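Long-range contacts in aspartate carbamoyltransferase (Leishmania major, PDB 7K46), which probably catalyses the transfer of a carbamoyl group from carbamoyl phosphate to aspartate, an early step of pyrimidine synthesis: residues 168-173 and 200-205; 193-198 and 225-230. All coordinates share one frame; numbering follows the deposited sequence.

Contacts 1 and 2 are a worked example of how a Rossmann-like parallel sheet is finished off where its strands end. Contact 1 joins the loop after strand 163-167 to the turn leading into helix 204-217; contact 2 joins the end of strand 191-195, which also backs contact 1 through Leu194, to the segment after edge strand 220-224. Both are partly buried, and Gly168 N, probably hydrogen-bonded to Ile195 O, links them. Both use apolar packing, Leu170 on Met202 in contact 1 and Ile195 on Leu227 in contact 2. Contact 1 adds a carboxylate-lysine pair under a leucine and one weak backbone bond; contact 2 adds a CA-H...O contact.

Contact 1 (168-173 and 200-205)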
loop_
_atom_site.group_PDB
_atom_site.type_symbol
_atom_site.label_atom_id
_atom_site.label_comp_id
_atom_site.label_asym_id
_atom_site.label_seq_id
_atom_site.Cartn_x
_atom_site.Cartn_y
_atom_site.Cartn_z
ATOM N N GLY A 168 -11.482 -33.457 1.044
ATOM C CA GLY A 168 -10.367 -32.999 1.866
ATOM C C GLY A 168 -10.557 -33.394 3.323
ATOM O O GLY A 168 -11.205 -34.394 3.627
ATOM N N ASP A 169 -9.955 -32.594 4.206
ATOM C CA ASP A 169 -10.174 -32.715 5.647
ATOM C C ASP A 169 -11.519 -32.070 5.949
ATOM O O ASP A 169 -11.610 -30.872 6.232
ATOM C CB ASP A 169 -9.042 -32.048 6.424
ATOM C CG ASP A 169 -9.169 -32.217 7.932
ATOM O OD1 ASP A 169 -10.277 -32.494 8.437
ATOM O OD2 ASP A 169 -8.140 -32.067 8.629
ATOM N N LEU A 170 -12.586 -32.868 5.879
ATOM C CA LEU A 170 -13.916 -32.319 6.111
ATOM C C LEU A 170 -14.211 -32.128 7.590
ATOM O O LEU A 170 -15.122 -31.366 7.935
ATOM C CB LEU A 170 -14.984 -33.209 5.461
ATOM C CG LEU A 170 -14.810 -33.366 3.940
ATOM C CD1 LEU A 170 -15.874 -34.313 3.339
ATOM C CD2 LEU A 170 -14.837 -32.002 3.229
ATOM N N LYS A 171 -13.448 -32.780 8.472
ATOM C CA LYS A 171 -13.632 -32.563 9.903
ATOM C C LYS A 171 -13.230 -31.150 10.299
ATOM O O LYS A 171 -14.016 -30.419 10.912
ATOM C CB LYS A 171 -12.832 -33.589 10.708
ATOM C CG LYS A 171 -12.979 -33.429 12.216
ATOM C CD LYS A 171 -12.283 -34.557 12.969
ATOM C CE LYS A 171 -12.441 -34.385 14.479
ATOM N NZ LYS A 171 -11.749 -35.452 15.259
ATOM N N LYS A 172 -12.008 -30.749 9.967
ATOM C CA LYS A 172 -11.485 -29.477 10.436
ATOM C C LYS A 172 -11.754 -28.322 9.477
ATOM O O LYS A 172 -11.581 -27.162 9.871
ATOM C CB LYS A 172 -9.977 -29.596 10.706
ATOM C CG LYS A 172 -9.652 -30.596 11.829
ATOM C CD LYS A 172 -8.221 -30.459 12.358
ATOM C CE LYS A 172 -7.180 -31.022 11.394
ATOM N NZ LYS A 172 -7.326 -32.495 11.171
ATOM N N GLY A 173 -12.182 -28.602 8.244
ATOM C CA GLY A 173 -12.403 -27.561 7.255
ATOM C C GLY A 173 -13.719 -26.842 7.460
ATOM O O GLY A 173 -14.699 -27.118 6.760
ATOM N N LEU A 200 -11.484 -38.098 9.303
ATOM C CA LEU A 200 -11.609 -36.688 8.958
ATOM C C LEU A 200 -12.963 -36.393 8.315
ATOM O O LEU A 200 -13.084 -35.480 7.491
ATOM C CB LEU A 200 -10.465 -36.257 8.038
ATOM C CG LEU A 200 -9.043 -36.374 8.595
ATOM C CD1 LEU A 200 -8.026 -35.803 7.604
ATOM C CD2 LEU A 200 -8.924 -35.673 9.956
ATOM N N GLU A 201 -13.985 -37.158 8.686
ATOM C CA GLU A 201 -15.302 -37.009 8.089
ATOM C C GLU A 201 -15.930 -35.677 8.484
ATOM O O GLU A 201 -15.587 -35.068 9.506
ATOM C CB GLU A 201 -16.232 -38.146 8.520
ATOM C CG GLU A 201 -15.870 -39.526 7.976
ATOM C CD GLU A 201 -14.694 -40.155 8.697
ATOM O OE1 GLU A 201 -14.358 -39.695 9.807
ATOM O OE2 GLU A 201 -14.104 -41.112 8.151
ATOM N N MET A 202 -16.855 -35.228 7.646
ATOM C CA MET A 202 -17.739 -34.125 7.986
ATOM C C MET A 202 -18.385 -34.381 9.349
ATOM O O MET A 202 -18.908 -35.483 9.582
ATOM C CB MET A 202 -18.805 -33.987 6.892
ATOM C CG MET A 202 -19.798 -32.864 7.093
ATOM S SD MET A 202 -19.046 -31.240 6.902
ATOM C CE MET A 202 -18.655 -31.205 5.152
ATOM N N PRO A 203 -18.356 -33.418 10.271
ATOM C CA PRO A 203 -18.882 -33.672 11.617
ATOM C C PRO A 203 -20.380 -33.948 11.611
ATOM O O PRO A 203 -21.140 -33.396 10.810
ATOM C CB PRO A 203 -18.558 -32.376 12.373
ATOM C CG PRO A 203 -17.376 -31.796 11.632
ATOM C CD PRO A 203 -17.661 -32.118 10.183
ATOM N N ALA A 204 -20.798 -34.818 12.533
ATOM C CA ALA A 204 -22.211 -35.167 12.641
ATOM C C ALA A 204 -23.077 -33.939 12.888
ATOM O O ALA A 204 -24.225 -33.886 12.431
ATOM C CB ALA A 204 -22.412 -36.189 13.756
ATOM N N GLU A 205 -22.554 -32.949 13.614
ATOM C CA GLU A 205 -23.334 -31.748 13.893
ATOM C C GLU A 205 -23.679 -30.989 12.615
ATOM O O GLU A 205 -24.723 -30.332 12.548
ATOM C CB GLU A 205 -22.567 -30.838 14.862
ATOM C CG GLU A 205 -23.353 -29.609 15.310
ATOM C CD GLU A 205 -22.531 -28.640 16.150
ATOM O OE1 GLU A 205 -21.295 -28.567 15.960
ATOM O OE2 GLU A 205 -23.128 -27.949 17.005
#
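The carboxylate of Asp169 lies with one face under the methyl groups of Leu200, and CD1 stands almost directly above Asp169 CG at 3.8 Å. Its other face looks toward the backbone N of Lys172, which donates to Asp169 OD1 over 2.9 Å from 49° out of the carboxylate plane. This is an Asx motif, set in the loop between the first strand and first helix of a Rossmann-like domain; in related aspartate carbamoyltransferases the corresponding loop lies near the aspartate site, and it probably does so here. At the edge, Lys172 NZ takes the syn lone pair of OD2 in a salt bridge of 2.7 Å. The lysine reaches it by bending at chi3 and chi4, which also brings NZ to 3.8 Å from Leu200 CD2. Two donors of one residue, backbone and side chain, thus fix the rotation of the carboxylate, whose CG stands anti to the backbone N (chi1 -176°).

The backbones meet next to this pair. Lys171 N donates to Leu200 O at 2.9 Å, a weak bond because its angle is only 126°. One residue earlier, Leu170 presents CB to the 200-205 turn, 3.5 Å from Met202 N, and its CB and Met202 CB pack at 4.2 Å. The methionine chain folds at chi2 and chi3, so that CE also comes back over Leu170 CB. Leu194 of the adjacent strand touches both residues from within the fold, while Val176 and Leu180 of helix 174-186 meet Leu170 and Met202 respectively. Farther along, where Pro203 precedes helix 204-217, its CD rests 3.5 Å from Leu170 O, the carbonyl oxygen that also accepts a hydrogen bond from His177 NE2.

Contact 2 (193-198 and 225-230); sequences YLIAPA and SGLTPE
Ala196 O is approached by two carbons of Ser225: CA comes to 3.2 Å of it, in a CA-H...O contact with an angle of 157° at the hydrogen, and CB lies 3.7 Å away. The meeting falls at the C-terminal ends of neighbouring parallel strands in a Rossmann-like sheet, just where regular strand pairing gives way to loops. There the two chains part, and the direction from CA of residue 195 to CA of residue 197 makes an angle of 129° with that from CA of residue 225 to CA of residue 227.

Behind this polar touch, Ile195 packs its two branches against the 225-227 segment. With CG2 anti to its own backbone N, the methyl is set over the flat face of the Gly226-Leu227 peptide, 3.6 Å from Gly226 C and almost straight above it. Gly226 CA is scarcely farther from the same methyl, at 3.7 Å. The other branch meets a side chain as well: Ile195 CG1 lies 4.1 Å from Leu227 CD2, the two side chains crossing at about a right angle. From that branch CD1 extends to 4.0 Å from Gly226 O. CG2 therefore covers the peptide, while the CG1 branch touches both Leu227 and, through CD1, the carbonyl oxygen of Gly226.

The packing continues inward, since Ile195 and Leu227 both rest on Ile167 of strand 163-167. Beyond Leu227, Thr228, the N-cap residue of helix 229-234, caps Ile231 N with OG1, and Asp234 reaches back to bond Tyr193 OH. Strand 191-195 lies between strand 163-167 and edge strand 220-224, whose Ala224 also touches Ile195, while Leu269 of helix 262-269 packs on Ile195 and Pro197.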
loop_
_atom_site.group_PDB
_atom_site.type_symbol
_atom_site.label_atom_id
_atom_site.label_comp_id
_atom_site.label_asym_id
_atom_site.label_seq_id
_atom_site.Cartn_x
_atom_site.Cartn_y
_atom_site.Cartn_z
ATOM N N TYR A 193 -21.273 -35.621 -2.513
ATOM C CA TYR A 193 -20.304 -36.617 -2.071
ATOM C C TYR A 193 -19.369 -35.960 -1.066
ATOM O O TYR A 193 -18.834 -34.880 -1.334
ATOM C CB TYR A 193 -19.497 -37.167 -3.252
ATOM C CG TYR A 193 -20.296 -37.989 -4.237
ATOM C CD1 TYR A 193 -20.499 -39.351 -4.026
ATOM C CD2 TYR A 193 -20.842 -37.413 -5.380
ATOM C CE1 TYR A 193 -21.230 -40.122 -4.917
ATOM C CE2 TYR A 193 -21.578 -38.184 -6.292
ATOM C CZ TYR A 193 -21.769 -39.538 -6.049
ATOM O OH TYR A 193 -22.493 -40.310 -6.938
ATOM N N LEU A 194 -19.177 -36.609 0.087
ATOM C CA LEU A 194 -18.269 -36.135 1.135
ATOM C C LEU A 194 -17.073 -37.085 1.169
ATOM O O LEU A 194 -17.168 -38.186 1.721
ATOM C CB LEU A 194 -18.979 -36.086 2.485
ATOM C CG LEU A 194 -20.230 -35.201 2.550
ATOM C CD1 LEU A 194 -20.963 -35.406 3.881
ATOM C CD2 LEU A 194 -19.844 -33.742 2.354
ATOM N N ILE A 195 -15.953 -36.659 0.579
ATOM C CA ILE A 195 -14.779 -37.509 0.372
ATOM C C ILE A 195 -13.699 -37.063 1.347
ATOM O O ILE A 195 -13.139 -35.971 1.203
ATOM C CB ILE A 195 -14.258 -37.428 -1.072
ATOM C CG1 ILE A 195 -15.393 -37.611 -2.095
ATOM C CG2 ILE A 195 -13.114 -38.426 -1.279
ATOM C CD1 ILE A 195 -16.067 -38.980 -2.041
ATOM N N ALA A 196 -13.377 -37.910 2.320
ATOM C CA ALA A 196 -12.420 -37.535 3.347
ATOM C C ALA A 196 -11.725 -38.782 3.848
ATOM O O ALA A 196 -12.349 -39.851 3.925
ATOM C CB ALA A 196 -13.105 -36.814 4.515
ATOM N N PRO A 197 -10.448 -38.691 4.220
ATOM C CA PRO A 197 -9.771 -39.843 4.821
ATOM C C PRO A 197 -10.456 -40.285 6.109
ATOM O O PRO A 197 -11.158 -39.515 6.770
ATOM C CB PRO A 197 -8.350 -39.334 5.095
ATOM C CG PRO A 197 -8.191 -38.085 4.281
ATOM C CD PRO A 197 -9.572 -37.502 4.116
ATOM N N ALA A 198 -10.228 -41.548 6.467
ATOM C CA ALA A 198 -10.776 -42.107 7.700
ATOM C C ALA A 198 -10.455 -41.218 8.896
ATOM O O ALA A 198 -9.297 -40.862 9.131
ATOM C CB ALA A 198 -10.215 -43.514 7.931
ATOM N N SER A 225 -14.317 -42.657 1.605
ATOM C CA SER A 225 -12.959 -42.310 2.011
ATOM C C SER A 225 -12.043 -41.994 0.837
ATOM O O SER A 225 -10.880 -41.637 1.057
ATOM C CB SER A 225 -12.344 -43.442 2.847
ATOM O OG SER A 225 -12.199 -44.623 2.073
ATOM N N GLY A 226 -12.527 -42.107 -0.394
ATOM C CA GLY A 226 -11.691 -41.810 -1.540
ATOM C C GLY A 226 -12.526 -41.685 -2.790
ATOM O O GLY A 226 -13.688 -42.098 -2.826
ATOM N N LEU A 227 -11.921 -41.083 -3.811
ATOM C CA LEU A 227 -12.541 -41.004 -5.122
ATOM C C LEU A 227 -12.449 -42.352 -5.820
ATOM O O LEU A 227 -11.520 -43.130 -5.594
ATOM C CB LEU A 227 -11.863 -39.928 -5.981
ATOM C CG LEU A 227 -11.988 -38.483 -5.507
ATOM C CD1 LEU A 227 -11.050 -37.540 -6.286
ATOM C CD2 LEU A 227 -13.440 -38.028 -5.627
ATOM N N THR A 228 -13.436 -42.625 -6.661
ATOM C CA THR A 228 -13.511 -43.810 -7.498
ATOM C C THR A 228 -13.979 -43.368 -8.869
ATOM O O THR A 228 -14.564 -42.282 -9.012
ATOM C CB THR A 228 -14.499 -44.845 -6.938
ATOM O OG1 THR A 228 -15.820 -44.297 -7.015
ATOM C CG2 THR A 228 -14.180 -45.198 -5.485
ATOM N N PRO A 229 -13.761 -44.179 -9.909
ATOM C CA PRO A 229 -14.272 -43.803 -11.233
ATOM C C PRO A 229 -15.770 -43.558 -11.241
ATOM O O PRO A 229 -16.242 -42.674 -11.968
ATOM C CB PRO A 229 -13.889 -45.004 -12.112
ATOM C CG PRO A 229 -12.708 -45.592 -11.436
ATOM C CD PRO A 229 -12.991 -45.437 -9.964
ATOM N N GLU A 230 -16.530 -44.308 -10.436
ATOM C CA GLU A 230 -17.980 -44.145 -10.410
ATOM C C GLU A 230 -18.375 -42.808 -9.797
ATOM O O GLU A 230 -19.262 -42.120 -10.314
ATOM C CB GLU A 230 -18.625 -45.301 -9.639
ATOM C CG GLU A 230 -18.498 -46.657 -10.327
ATOM C CD GLU A 230 -17.089 -47.254 -10.263
ATOM O OE1 GLU A 230 -16.321 -46.939 -9.321
ATOM O OE2 GLU A 230 -16.749 -48.046 -11.168
#